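Local structure of BPH (Thiobacillus denitrificans, 5OVS) at residues 141-146 with 172-177; 79-84 with 124-129; 12-17 with 43-48; 87-92 with 103-108. The protein belongs to the proteasome family and forms a tetradecameric double ring, probably hydrolysing peptide bonds in protein substrates that reach its inner cavity. All blocks are in the same frame, centred on the assembly; numbering follows the deposited sequence.

Contact 1 of 4, residues 141-146 with 172-177; sequences SPYALG and EFHDES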
loop_
_atom_site.group_PDB
_atom_site.type_symbol
_atom_site.label_atom_id
_atom_site.label_comp_id
_atom_site.label_asym_id
_atom_site.label_seq_id
_atom_site.Cartn_x
_atom_site.Cartn_y
_atom_site.Cartn_z
ATOM N N SER K 141 17.868 -23.780 17.787
ATOM C CA SER K 141 17.186 -24.603 18.810
ATOM C C SER K 141 16.577 -25.897 18.319
ATOM O O SER K 141 16.774 -26.928 18.959
ATOM C CB SER K 141 16.120 -23.825 19.577
ATOM O OG SER K 141 15.654 -22.737 18.831
ATOM N N PRO K 142 15.834 -25.857 17.190
ATOM C CA PRO K 142 15.121 -27.073 16.822
ATOM C C PRO K 142 16.067 -28.224 16.571
ATOM O O PRO K 142 15.834 -29.329 17.048
ATOM C CB PRO K 142 14.336 -26.670 15.569
ATOM C CG PRO K 142 14.926 -25.412 15.080
ATOM C CD PRO K 142 15.622 -24.761 16.224
ATOM N N TYR K 143 17.154 -27.947 15.871
ATOM C CA TYR K 143 18.242 -28.914 15.695
ATOM C C TYR K 143 18.827 -29.378 17.034
ATOM O O TYR K 143 19.064 -30.573 17.220
ATOM C CB TYR K 143 19.381 -28.308 14.848
ATOM C CG TYR K 143 18.971 -27.679 13.539
ATOM C CD1 TYR K 143 18.904 -28.439 12.366
ATOM C CD2 TYR K 143 18.667 -26.321 13.457
ATOM C CE1 TYR K 143 18.538 -27.871 11.153
ATOM C CE2 TYR K 143 18.295 -25.749 12.251
ATOM C CZ TYR K 143 18.235 -26.535 11.106
ATOM O OH TYR K 143 17.867 -25.985 9.916
ATOM N N ALA K 144 19.087 -28.445 17.953
ATOM C CA ALA K 144 19.636 -28.802 19.263
ATOM C C ALA K 144 18.675 -29.652 20.106
ATOM O O ALA K 144 19.111 -30.590 20.803
ATOM C CB ALA K 144 20.049 -27.557 20.040
ATOM N N LEU K 145 17.387 -29.302 20.055
ATOM C CA LEU K 145 16.344 -30.025 20.763
ATOM C C LEU K 145 16.250 -31.440 20.282
ATOM O O LEU K 145 16.228 -32.347 21.088
ATOM C CB LEU K 145 14.976 -29.368 20.570
ATOM C CG LEU K 145 14.764 -28.027 21.251
ATOM C CD1 LEU K 145 13.393 -27.478 20.874
ATOM C CD2 LEU K 145 14.937 -28.116 22.779
ATOM N N GLY K 146 16.153 -31.626 18.964
ATOM C CA GLY K 146 16.118 -32.957 18.379
ATOM C C GLY K 146 17.322 -33.790 18.761
ATOM O O GLY K 146 17.199 -34.965 19.124
ATOM N N GLU K 172 26.036 -28.118 12.527
ATOM C CA GLU K 172 26.138 -29.031 11.405
ATOM C C GLU K 172 25.150 -28.644 10.300
ATOM O O GLU K 172 25.458 -28.742 9.125
ATOM C CB GLU K 172 25.864 -30.454 11.893
ATOM C CG GLU K 172 26.044 -31.542 10.852
ATOM C CD GLU K 172 27.496 -31.952 10.667
ATOM O OE1 GLU K 172 28.406 -31.255 11.165
ATOM O OE2 GLU K 172 27.728 -32.985 10.019
ATOM N N PHE K 173 23.967 -28.188 10.690
ATOM C CA PHE K 173 22.894 -27.971 9.737
ATOM C C PHE K 173 22.405 -26.544 9.537
ATOM O O PHE K 173 21.642 -26.306 8.596
ATOM C CB PHE K 173 21.713 -28.874 10.101
ATOM C CG PHE K 173 22.003 -30.315 9.896
ATOM C CD1 PHE K 173 22.058 -30.837 8.617
ATOM C CD2 PHE K 173 22.263 -31.140 10.972
ATOM C CE1 PHE K 173 22.350 -32.174 8.411
ATOM C CE2 PHE K 173 22.533 -32.484 10.783
ATOM C CZ PHE K 173 22.574 -33.003 9.499
ATOM N N HIS K 174 22.837 -25.600 10.376
ATOM C CA HIS K 174 22.328 -24.231 10.268
ATOM C C HIS K 174 23.371 -23.117 10.152
ATOM O O HIS K 174 24.297 -23.007 10.970
ATOM C CB HIS K 174 21.400 -23.924 11.432
ATOM C CG HIS K 174 20.490 -22.774 11.164
ATOM N ND1 HIS K 174 20.701 -21.525 11.696
ATOM C CD2 HIS K 174 19.394 -22.673 10.378
ATOM C CE1 HIS K 174 19.759 -20.705 11.268
ATOM N NE2 HIS K 174 18.957 -21.377 10.461
ATOM N N ASP K 175 23.162 -22.233 9.178
ATOM C CA ASP K 175 24.201 -21.274 8.794
ATOM C C ASP K 175 24.470 -20.149 9.813
ATOM O O ASP K 175 25.431 -19.388 9.650
ATOM C CB ASP K 175 23.934 -20.705 7.391
ATOM C CG ASP K 175 22.663 -19.872 7.309
ATOM O OD1 ASP K 175 22.168 -19.411 8.355
ATOM O OD2 ASP K 175 22.160 -19.670 6.162
ATOM N N GLU K 176 23.637 -20.041 10.844
ATOM C CA GLU K 176 23.840 -19.040 11.883
ATOM C C GLU K 176 24.567 -19.581 13.123
ATOM O O GLU K 176 24.772 -18.850 14.077
ATOM C CB GLU K 176 22.491 -18.408 12.275
ATOM C CG GLU K 176 21.795 -17.716 11.111
ATOM C CD GLU K 176 20.560 -16.922 11.504
ATOM O OE1 GLU K 176 19.963 -17.182 12.567
ATOM O OE2 GLU K 176 20.169 -16.019 10.740
ATOM N N SER K 177 24.966 -20.850 13.110
ATOM C CA SER K 177 25.673 -21.457 14.241
ATOM C C SER K 177 26.988 -22.063 13.770
ATOM O O SER K 177 27.047 -22.618 12.672
ATOM C CB SER K 177 24.796 -22.547 14.871
ATOM O OG SER K 177 23.652 -22.003 15.517
#
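Tyr143 meets Phe173 and His174 with both sides of its ring and its hydroxyl, so it illustrates how one long aromatic residue can bridge two backbones whose nearest CA atoms here, in Tyr143 and Phe173, are 7.6 Å apart. From CB, which points toward the 172-177 segment, CG is set anti to the carbonyl carbon (chi1 -51°), and the ring is thereby aimed across the gap. One long side of the ring is given to Phe173, whose CB sits 3.6 Å from Tyr143 CD1 and 3.5 Å from Tyr143 CE1. The other side belongs to His174: Tyr143 CE2 lies 3.7 Å from His174 CB and 3.8 Å from His174 CD2. Helix 141-151 is brought against the C-terminal end of helix 159-173, the helix pair that accompanies the four-stranded sheet in the layered fold of proteasome subunits. At the tip, Tyr143 OH approaches the imidazole near its plane, at the edge, 3.7 Å from His174 CD2. The two rings are oblique, their planes at 41° and their centroids 5.6 Å apart. His174 is the first residue to leave the helix and starts a type I turn to Ser177, within which Glu176 is hydrogen-bonded through its backbone to Thr1. The Phe173 ring leads away from Tyr143 and meets Tyr31 of a second subunit, while Asp175 forms a salt bridge with Lys21 of that subunit.

Contact 2 of 4, residues 79-84 with 124-129; sequences CVWNTL and AHRTVQ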
loop_
_atom_site.group_PDB
_atom_site.type_symbol
_atom_site.label_atom_id
_atom_site.label_comp_id
_atom_site.label_asym_id
_atom_site.label_seq_id
_atom_site.Cartn_x
_atom_site.Cartn_y
_atom_site.Cartn_z
ATOM N N CYS K 79 11.347 -10.641 37.684
ATOM C CA CYS K 79 11.504 -9.335 38.275
ATOM C C CYS K 79 12.755 -8.611 37.764
ATOM O O CYS K 79 12.719 -7.415 37.433
ATOM C CB CYS K 79 11.571 -9.529 39.787
ATOM S SG CYS K 79 11.743 -8.025 40.722
ATOM N N VAL K 80 13.864 -9.335 37.698
ATOM C CA VAL K 80 15.123 -8.797 37.158
ATOM C C VAL K 80 14.981 -8.445 35.664
ATOM O O VAL K 80 15.340 -7.334 35.235
ATOM C CB VAL K 80 16.273 -9.809 37.358
ATOM C CG1 VAL K 80 17.502 -9.435 36.549
ATOM C CG2 VAL K 80 16.630 -9.912 38.835
ATOM N N TRP K 81 14.447 -9.386 34.873
ATOM C CA TRP K 81 14.275 -9.147 33.436
ATOM C C TRP K 81 13.302 -8.020 33.143
ATOM O O TRP K 81 13.511 -7.255 32.204
ATOM C CB TRP K 81 13.888 -10.421 32.676
ATOM C CG TRP K 81 14.988 -10.874 31.794
ATOM C CD1 TRP K 81 14.978 -10.910 30.438
ATOM C CD2 TRP K 81 16.294 -11.296 32.201
ATOM N NE1 TRP K 81 16.185 -11.361 29.968
ATOM C CE2 TRP K 81 17.013 -11.603 31.031
ATOM C CE3 TRP K 81 16.920 -11.459 33.444
ATOM C CZ2 TRP K 81 18.330 -12.062 31.059
ATOM C CZ3 TRP K 81 18.231 -11.918 33.476
ATOM C CH2 TRP K 81 18.920 -12.216 32.286
ATOM N N ASN K 82 12.261 -7.887 33.954
ATOM C CA ASN K 82 11.325 -6.788 33.752
ATOM C C ASN K 82 11.979 -5.433 34.001
ATOM O O ASN K 82 11.760 -4.508 33.246
ATOM C CB ASN K 82 10.086 -6.936 34.628
ATOM C CG ASN K 82 8.933 -6.086 34.135
ATOM O OD1 ASN K 82 8.384 -6.333 33.059
ATOM N ND2 ASN K 82 8.569 -5.077 34.908
ATOM N N THR K 83 12.781 -5.330 35.062
ATOM C CA THR K 83 13.584 -4.134 35.333
ATOM C C THR K 83 14.637 -3.929 34.232
ATOM O O THR K 83 14.784 -2.828 33.722
ATOM C CB THR K 83 14.266 -4.223 36.723
ATOM O OG1 THR K 83 13.261 -4.235 37.744
ATOM C CG2 THR K 83 15.204 -3.054 36.983
ATOM N N LEU K 84 15.354 -4.985 33.860
ATOM C CA LEU K 84 16.323 -4.913 32.762
ATOM C C LEU K 84 15.712 -4.299 31.516
ATOM O O LEU K 84 16.329 -3.446 30.889
ATOM C CB LEU K 84 16.869 -6.298 32.407
ATOM C CG LEU K 84 17.622 -6.437 31.073
ATOM C CD1 LEU K 84 18.888 -5.604 31.078
ATOM C CD2 LEU K 84 17.976 -7.884 30.816
ATOM N N ALA K 124 12.167 -13.708 24.731
ATOM C CA ALA K 124 12.198 -12.272 24.416
ATOM C C ALA K 124 11.056 -11.458 25.030
ATOM O O ALA K 124 11.234 -10.278 25.346
ATOM C CB ALA K 124 12.220 -12.081 22.899
ATOM N N HIS K 125 9.895 -12.084 25.207
ATOM C CA HIS K 125 8.748 -11.415 25.811
ATOM C C HIS K 125 8.679 -11.619 27.341
ATOM O O HIS K 125 7.600 -11.539 27.937
ATOM C CB HIS K 125 7.476 -11.875 25.113
ATOM C CG HIS K 125 7.445 -11.525 23.655
ATOM N ND1 HIS K 125 7.822 -12.408 22.666
ATOM C CD2 HIS K 125 7.113 -10.372 23.021
ATOM C CE1 HIS K 125 7.709 -11.822 21.486
ATOM N NE2 HIS K 125 7.285 -10.585 21.674
ATOM N N ARG K 126 9.843 -11.855 27.952
ATOM C CA ARG K 126 10.006 -12.058 29.400
ATOM C C ARG K 126 9.251 -13.271 29.971
ATOM O O ARG K 126 8.900 -13.313 31.155
ATOM C CB ARG K 126 9.750 -10.759 30.168
ATOM C CG ARG K 126 10.910 -9.785 29.956
ATOM C CD ARG K 126 10.580 -8.334 30.271
ATOM N NE ARG K 126 9.331 -7.882 29.667
ATOM C CZ ARG K 126 9.148 -7.662 28.365
ATOM N NH1 ARG K 126 10.123 -7.860 27.481
ATOM N NH2 ARG K 126 7.964 -7.249 27.935
ATOM N N THR K 127 9.062 -14.266 29.113
ATOM C CA THR K 127 8.508 -15.541 29.496
ATOM C C THR K 127 9.563 -16.334 30.222
ATOM O O THR K 127 10.434 -16.908 29.581
ATOM C CB THR K 127 8.131 -16.360 28.242
ATOM O OG1 THR K 127 7.380 -15.538 27.347
ATOM C CG2 THR K 127 7.344 -17.606 28.619
ATOM N N VAL K 128 9.490 -16.365 31.545
ATOM C CA VAL K 128 10.466 -17.084 32.356
ATOM C C VAL K 128 10.007 -18.506 32.605
ATOM O O VAL K 128 8.875 -18.731 33.015
ATOM C CB VAL K 128 10.679 -16.432 33.739
ATOM C CG1 VAL K 128 11.771 -17.166 34.499
ATOM C CG2 VAL K 128 10.995 -14.958 33.600
ATOM N N GLN K 129 10.918 -19.454 32.420
ATOM C CA GLN K 129 10.598 -20.868 32.552
ATOM C C GLN K 129 11.681 -21.580 33.338
ATOM O O GLN K 129 12.848 -21.237 33.219
ATOM C CB GLN K 129 10.417 -21.497 31.149
ATOM C CG GLN K 129 9.318 -20.807 30.362
ATOM C CD GLN K 129 8.953 -21.501 29.058
ATOM O OE1 GLN K 129 9.744 -21.555 28.105
ATOM N NE2 GLN K 129 7.733 -22.005 28.997
HETATM O O HOH W 1 7.019 -7.573 31.038
#
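Arg126 lies against Trp81 and Asn82 with the aliphatic part of its chain, a case of a charged residue whose methylenes do the packing and whose head group is handled separately. Its CG stands 4.1 Å from Trp81 CB, near the plane of the indole at the edge, and its CD is 3.7 Å from Trp81 O. One face of the indole carries Leu84 CD2, 3.8 Å from the plane and over its centre. The bend at chi3 (-48°) turns the guanidinium past Asn82. There a water mediates: it accepts from Arg126 NE at 2.7 Å, in the guanidinium plane, and donates to Asn82 OD1, also at 2.7 Å. The next shell fixes both groups. Arg126 NH2 is hydrogen-bonded to Glu105 O and NH1 to Ser107 OG, whereas Asn82 ND2 reaches His91 O of a neighbouring subunit. With an alanine here, the water would probably lose its NE donor and Glu105 O its guanidinium bond, and a gap would open beside Trp81 CB. Helix 74-91 is held to the turn leading into strand 128-131, outermost in its sheet within this chain. Val128 packs on Val74, Ile77 and Phe78 of that helix, while Trp81 touches Phe62 of helix 54-64.

Contact 3 of 4, residues 12-17 with 43-48; sequences IAIAAD and DSYVAI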
loop_
_atom_site.group_PDB
_atom_site.type_symbol
_atom_site.label_atom_id
_atom_site.label_comp_id
_atom_site.label_asym_id
_atom_site.label_seq_id
_atom_site.Cartn_x
_atom_site.Cartn_y
_atom_site.Cartn_z
ATOM N N ILE K 12 24.563 -29.768 36.256
ATOM C CA ILE K 12 23.924 -28.797 35.383
ATOM C C ILE K 12 24.957 -28.309 34.389
ATOM O O ILE K 12 26.078 -27.993 34.769
ATOM C CB ILE K 12 23.323 -27.629 36.191
ATOM C CG1 ILE K 12 21.997 -28.064 36.820
ATOM C CG2 ILE K 12 23.114 -26.399 35.324
ATOM C CD1 ILE K 12 21.467 -27.125 37.886
ATOM N N ALA K 13 24.583 -28.273 33.109
ATOM C CA ALA K 13 25.480 -27.780 32.071
ATOM C C ALA K 13 24.808 -26.772 31.169
ATOM O O ALA K 13 23.585 -26.703 31.095
ATOM C CB ALA K 13 26.034 -28.918 31.247
ATOM N N ILE K 14 25.635 -25.972 30.508
ATOM C CA ILE K 14 25.164 -24.917 29.630
ATOM C C ILE K 14 26.192 -24.748 28.518
ATOM O O ILE K 14 27.403 -24.814 28.770
ATOM C CB ILE K 14 24.900 -23.604 30.411
ATOM C CG1 ILE K 14 24.241 -22.560 29.509
ATOM C CG2 ILE K 14 26.173 -23.052 31.052
ATOM C CD1 ILE K 14 23.724 -21.349 30.249
ATOM N N ALA K 15 25.716 -24.594 27.279
ATOM C CA ALA K 15 26.630 -24.467 26.139
ATOM C C ALA K 15 26.176 -23.432 25.121
ATOM O O ALA K 15 25.055 -22.940 25.174
ATOM C CB ALA K 15 26.831 -25.816 25.473
ATOM N N ALA K 16 27.072 -23.091 24.207
ATOM C CA ALA K 16 26.767 -22.134 23.155
ATOM C C ALA K 16 27.746 -22.316 22.023
ATOM O O ALA K 16 28.881 -22.736 22.240
ATOM C CB ALA K 16 26.830 -20.702 23.671
ATOM N N ASP K 17 27.301 -22.007 20.814
ATOM C CA ASP K 17 28.218 -21.926 19.692
ATOM C C ASP K 17 28.993 -20.602 19.832
ATOM O O ASP K 17 28.785 -19.855 20.778
ATOM C CB ASP K 17 27.465 -22.042 18.354
ATOM C CG ASP K 17 27.008 -20.716 17.830
ATOM O OD1 ASP K 17 26.031 -20.140 18.361
ATOM O OD2 ASP K 17 27.648 -20.245 16.874
ATOM N N ASP K 43 26.857 -16.493 40.627
ATOM C CA ASP K 43 27.140 -17.886 40.330
ATOM C C ASP K 43 26.176 -18.454 39.282
ATOM O O ASP K 43 25.977 -19.665 39.215
ATOM C CB ASP K 43 27.134 -18.726 41.603
ATOM C CG ASP K 43 25.751 -18.897 42.186
ATOM O OD1 ASP K 43 24.853 -18.080 41.871
ATOM O OD2 ASP K 43 25.565 -19.864 42.966
ATOM N N SER K 44 25.582 -17.581 38.471
ATOM C CA SER K 44 24.848 -18.014 37.285
ATOM C C SER K 44 25.675 -17.794 36.023
ATOM O O SER K 44 26.516 -16.901 35.969
ATOM C CB SER K 44 23.522 -17.259 37.151
ATOM O OG SER K 44 22.625 -17.603 38.188
ATOM N N TYR K 45 25.431 -18.619 35.012
ATOM C CA TYR K 45 25.948 -18.373 33.675
ATOM C C TYR K 45 24.765 -18.041 32.813
ATOM O O TYR K 45 23.764 -18.751 32.846
ATOM C CB TYR K 45 26.634 -19.597 33.105
ATOM C CG TYR K 45 27.912 -19.964 33.808
ATOM C CD1 TYR K 45 29.077 -19.234 33.612
ATOM C CD2 TYR K 45 27.960 -21.051 34.657
ATOM C CE1 TYR K 45 30.255 -19.580 34.258
ATOM C CE2 TYR K 45 29.130 -21.406 35.306
ATOM C CZ TYR K 45 30.270 -20.669 35.105
ATOM O OH TYR K 45 31.424 -21.033 35.758
ATOM N N VAL K 46 24.879 -16.964 32.047
ATOM C CA VAL K 46 23.812 -16.521 31.179
ATOM C C VAL K 46 24.274 -16.634 29.726
ATOM O O VAL K 46 25.294 -16.063 29.348
ATOM C CB VAL K 46 23.378 -15.080 31.512
ATOM C CG1 VAL K 46 22.164 -14.669 30.684
ATOM C CG2 VAL K 46 23.070 -14.961 32.995
ATOM N N ALA K 47 23.519 -17.394 28.940
ATOM C CA ALA K 47 23.807 -17.629 27.533
ATOM C C ALA K 47 22.805 -16.832 26.722
ATOM O O ALA K 47 21.605 -16.938 26.951
ATOM C CB ALA K 47 23.701 -19.109 27.212
ATOM N N ILE K 48 23.305 -16.032 25.784
ATOM C CA ILE K 48 22.516 -14.957 25.190
ATOM C C ILE K 48 22.396 -15.117 23.678
ATOM O O ILE K 48 23.387 -15.336 23.018
ATOM C CB ILE K 48 23.143 -13.597 25.522
ATOM C CG1 ILE K 48 23.297 -13.451 27.048
ATOM C CG2 ILE K 48 22.288 -12.477 24.957
ATOM C CD1 ILE K 48 24.238 -12.348 27.509
#
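Ile14 projects from strand 11-16 onto Tyr45 and Ala47 of strand 44-48, and it takes part in every close contact between the two segments. The arrangement is a compact example of two sheets meeting through apolar groups, with no hydrogen bond across. CG1 runs anti to the backbone N (chi1 -173°) and chi2 stays extended, which carries CD1 across to strand 44-48. That methyl settles 3.8 Å from Ala47 CB and 3.7 Å from Tyr45 O, while the other branch, CG2, touches Tyr45 CB at 4.0 Å. The short side chain of Ala47 lets Ile14 CD1 approach the strand backbone at Tyr45 O. A glycine in place of Ile14 would probably open a gap above Ala47 and take from Tyr45 CB the methyl CG2 that lies against it. The rest of the contact is looser. Ala16 also points toward strand 44-48, but its CB comes no nearer than 5.0 Å. Tyr45 starts toward Ile14, yet its ring leads away to a partly exposed place, where it stacks with Phe184. Just before strand 44-48, the exposed Asp43 forms a salt bridge with Arg117. At the far end of the first segment, Asp17 pairs with Lys37 and binds Thr2 N, next to Thr1, a grouping consistent with the threonine, aspartate and lysine active site of proteasomes. Face-to-face packing of two antiparallel sheets is the core of the Ntn-hydrolase sandwich.

Contact 4 of 4, residues 87-92 with 103-108; sequences ALKEHY and DLESSR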
loop_
_atom_site.group_PDB
_atom_site.type_symbol
_atom_site.label_atom_id
_atom_site.label_comp_id
_atom_site.label_asym_id
_atom_site.label_seq_id
_atom_site.Cartn_x
_atom_site.Cartn_y
_atom_site.Cartn_z
ATOM N N ALA K 87 15.671 -0.691 31.443
ATOM C CA ALA K 87 17.019 -0.175 31.206
ATOM C C ALA K 87 17.457 -0.337 29.745
ATOM O O ALA K 87 18.160 0.523 29.224
ATOM C CB ALA K 87 18.014 -0.844 32.140
ATOM N N LEU K 88 17.054 -1.425 29.086
ATOM C CA LEU K 88 17.367 -1.618 27.654
ATOM C C LEU K 88 16.805 -0.499 26.790
ATOM O O LEU K 88 17.452 -0.043 25.857
ATOM C CB LEU K 88 16.831 -2.951 27.137
ATOM C CG LEU K 88 17.495 -4.211 27.690
ATOM C CD1 LEU K 88 16.745 -5.456 27.246
ATOM C CD2 LEU K 88 18.957 -4.301 27.279
ATOM N N LYS K 89 15.591 -0.064 27.109
ATOM C CA LYS K 89 14.967 1.042 26.399
ATOM C C LYS K 89 15.592 2.374 26.778
ATOM O O LYS K 89 15.858 3.202 25.915
ATOM C CB LYS K 89 13.486 1.098 26.720
ATOM C CG LYS K 89 12.722 -0.090 26.188
ATOM C CD LYS K 89 11.289 -0.060 26.672
ATOM C CE LYS K 89 10.471 0.998 25.943
ATOM N NZ LYS K 89 9.083 1.031 26.477
ATOM N N GLU K 90 15.820 2.577 28.073
ATOM C CA GLU K 90 16.244 3.876 28.576
ATOM C C GLU K 90 17.712 4.210 28.327
ATOM O O GLU K 90 18.020 5.343 28.005
ATOM C CB GLU K 90 15.956 3.990 30.069
ATOM C CG GLU K 90 16.073 5.421 30.578
ATOM C CD GLU K 90 16.095 5.514 32.086
ATOM O OE1 GLU K 90 15.867 4.478 32.752
ATOM O OE2 GLU K 90 16.347 6.629 32.599
ATOM N N HIS K 91 18.613 3.246 28.491
ATOM C CA HIS K 91 20.054 3.516 28.402
ATOM C C HIS K 91 20.771 2.878 27.230
ATOM O O HIS K 91 21.852 3.323 26.892
ATOM C CB HIS K 91 20.761 3.071 29.683
ATOM C CG HIS K 91 20.143 3.619 30.930
ATOM N ND1 HIS K 91 20.290 4.934 31.318
ATOM C CD2 HIS K 91 19.366 3.033 31.872
ATOM C CE1 HIS K 91 19.633 5.135 32.447
ATOM N NE2 HIS K 91 19.064 3.997 32.807
ATOM N N TYR K 92 20.207 1.838 26.624
ATOM C CA TYR K 92 20.941 1.054 25.622
ATOM C C TYR K 92 20.277 1.010 24.235
ATOM O O TYR K 92 20.681 0.224 23.372
ATOM C CB TYR K 92 21.198 -0.374 26.130
ATOM C CG TYR K 92 21.965 -0.459 27.442
ATOM C CD1 TYR K 92 23.349 -0.362 27.472
ATOM C CD2 TYR K 92 21.297 -0.659 28.646
ATOM C CE1 TYR K 92 24.046 -0.444 28.671
ATOM C CE2 TYR K 92 21.983 -0.753 29.845
ATOM C CZ TYR K 92 23.351 -0.643 29.854
ATOM O OH TYR K 92 24.018 -0.735 31.048
ATOM N N ASP K 103 1.790 -9.035 21.993
ATOM C CA ASP K 103 1.126 -8.809 23.282
ATOM C C ASP K 103 1.940 -7.859 24.126
ATOM O O ASP K 103 1.422 -6.855 24.611
ATOM C CB ASP K 103 0.965 -10.112 24.075
ATOM C CG ASP K 103 -0.320 -10.840 23.763
ATOM O OD1 ASP K 103 -1.057 -10.400 22.854
ATOM O OD2 ASP K 103 -0.601 -11.858 24.438
ATOM N N LEU K 104 3.210 -8.206 24.310
ATOM C CA LEU K 104 4.135 -7.429 25.123
ATOM C C LEU K 104 5.315 -6.942 24.289
ATOM O O LEU K 104 5.520 -7.384 23.148
ATOM C CB LEU K 104 4.654 -8.287 26.273
ATOM C CG LEU K 104 3.606 -8.868 27.220
ATOM C CD1 LEU K 104 4.145 -10.097 27.937
ATOM C CD2 LEU K 104 3.144 -7.827 28.225
ATOM N N GLU K 105 6.089 -6.021 24.862
ATOM C CA GLU K 105 7.306 -5.545 24.215
ATOM C C GLU K 105 8.337 -6.665 24.246
ATOM O O GLU K 105 8.484 -7.361 25.250
ATOM C CB GLU K 105 7.852 -4.284 24.897
ATOM C CG GLU K 105 7.084 -3.005 24.573
ATOM C CD GLU K 105 7.628 -1.772 25.298
ATOM O OE1 GLU K 105 8.795 -1.793 25.731
ATOM O OE2 GLU K 105 6.890 -0.766 25.437
ATOM N N SER K 106 9.016 -6.862 23.124
ATOM C CA SER K 106 10.125 -7.797 23.043
ATOM C C SER K 106 11.372 -7.166 23.671
ATOM O O SER K 106 11.613 -5.970 23.522
ATOM C CB SER K 106 10.397 -8.148 21.574
ATOM O OG SER K 106 11.319 -9.219 21.456
ATOM N N SER K 107 12.157 -7.970 24.376
ATOM C CA SER K 107 13.512 -7.573 24.733
ATOM C C SER K 107 14.509 -7.983 23.633
ATOM O O SER K 107 15.699 -7.694 23.736
ATOM C CB SER K 107 13.899 -8.147 26.097
ATOM O OG SER K 107 12.983 -7.722 27.100
ATOM N N ARG K 108 14.011 -8.650 22.592
ATOM C CA ARG K 108 14.787 -9.039 21.411
ATOM C C ARG K 108 15.870 -10.090 21.648
ATOM O O ARG K 108 16.655 -10.377 20.740
ATOM C CB ARG K 108 15.420 -7.821 20.733
ATOM C CG ARG K 108 14.448 -6.700 20.429
ATOM C CD ARG K 108 13.379 -7.116 19.444
ATOM N NE ARG K 108 12.786 -5.920 18.852
ATOM C CZ ARG K 108 13.022 -5.464 17.617
ATOM N NH1 ARG K 108 13.825 -6.118 16.776
ATOM N NH2 ARG K 108 12.425 -4.346 17.206
#
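Lys89 and Glu105 make a salt bridge in which a single ammonium is held by both oxygens of one carboxylate. Lys89 NZ donates to Glu105 OE1 at 2.9 Å and to Glu105 OE2 at 3.0 Å, each through the syn lone pair, so the nitrogen sits in the mouth of the carboxylate. The lysine chain gets there by a bend at chi3 (74°), and it passes with its CD 3.2 Å from Glu105 OE1. That oxygen is shared, being hydrogen-bonded to His85 NE2 as well. The other ring nitrogen of His85, ND1, pairs with Ser107 OG, so one histidine ties together two residues of the 103-108 loop. Deeper in, Leu88 CD1 meets Ser107 CB at 4.1 Å, an apolar touch beside the polar group. One bond lies within the loop: Arg108 N donates to Ser106 OG at 3.0 Å with an angle of 145° at the hydrogen, forming an ST turn. Tyr93 of a neighbouring subunit packs on both Lys89 and Glu105. With the ammonium on one side and a histidine nitrogen at OE1, the carboxylate is likely to stay ionised, and the fork of two bonds should limit the rotation of the Glu105 carboxylate, tying the 103-108 loop to helix 74-91.

In the fold
Contact 3 is the deepest of the four, its centre about 5 Å from the centre of the chain and untouched by other subunits; its side-chain chemistry is apolar, one sheet on the other. Contact 1, also largely buried, its centre about 14 Å from the chain's, joins a helix to the end of another and the turn after it through aromatic groups. Contacts 2 and 4 share helix 74-91 and touch, Ala124 O to Ser107 N at 2.7 Å. Contact 2, buried, mixes methylene packing with a water bridge; contact 4, partly buried, its centre about 18 Å from the chain's, rests on a direct salt bridge. Both face one neighbouring subunit; contact 1 meets contact 3 through Ser177 and Asp17.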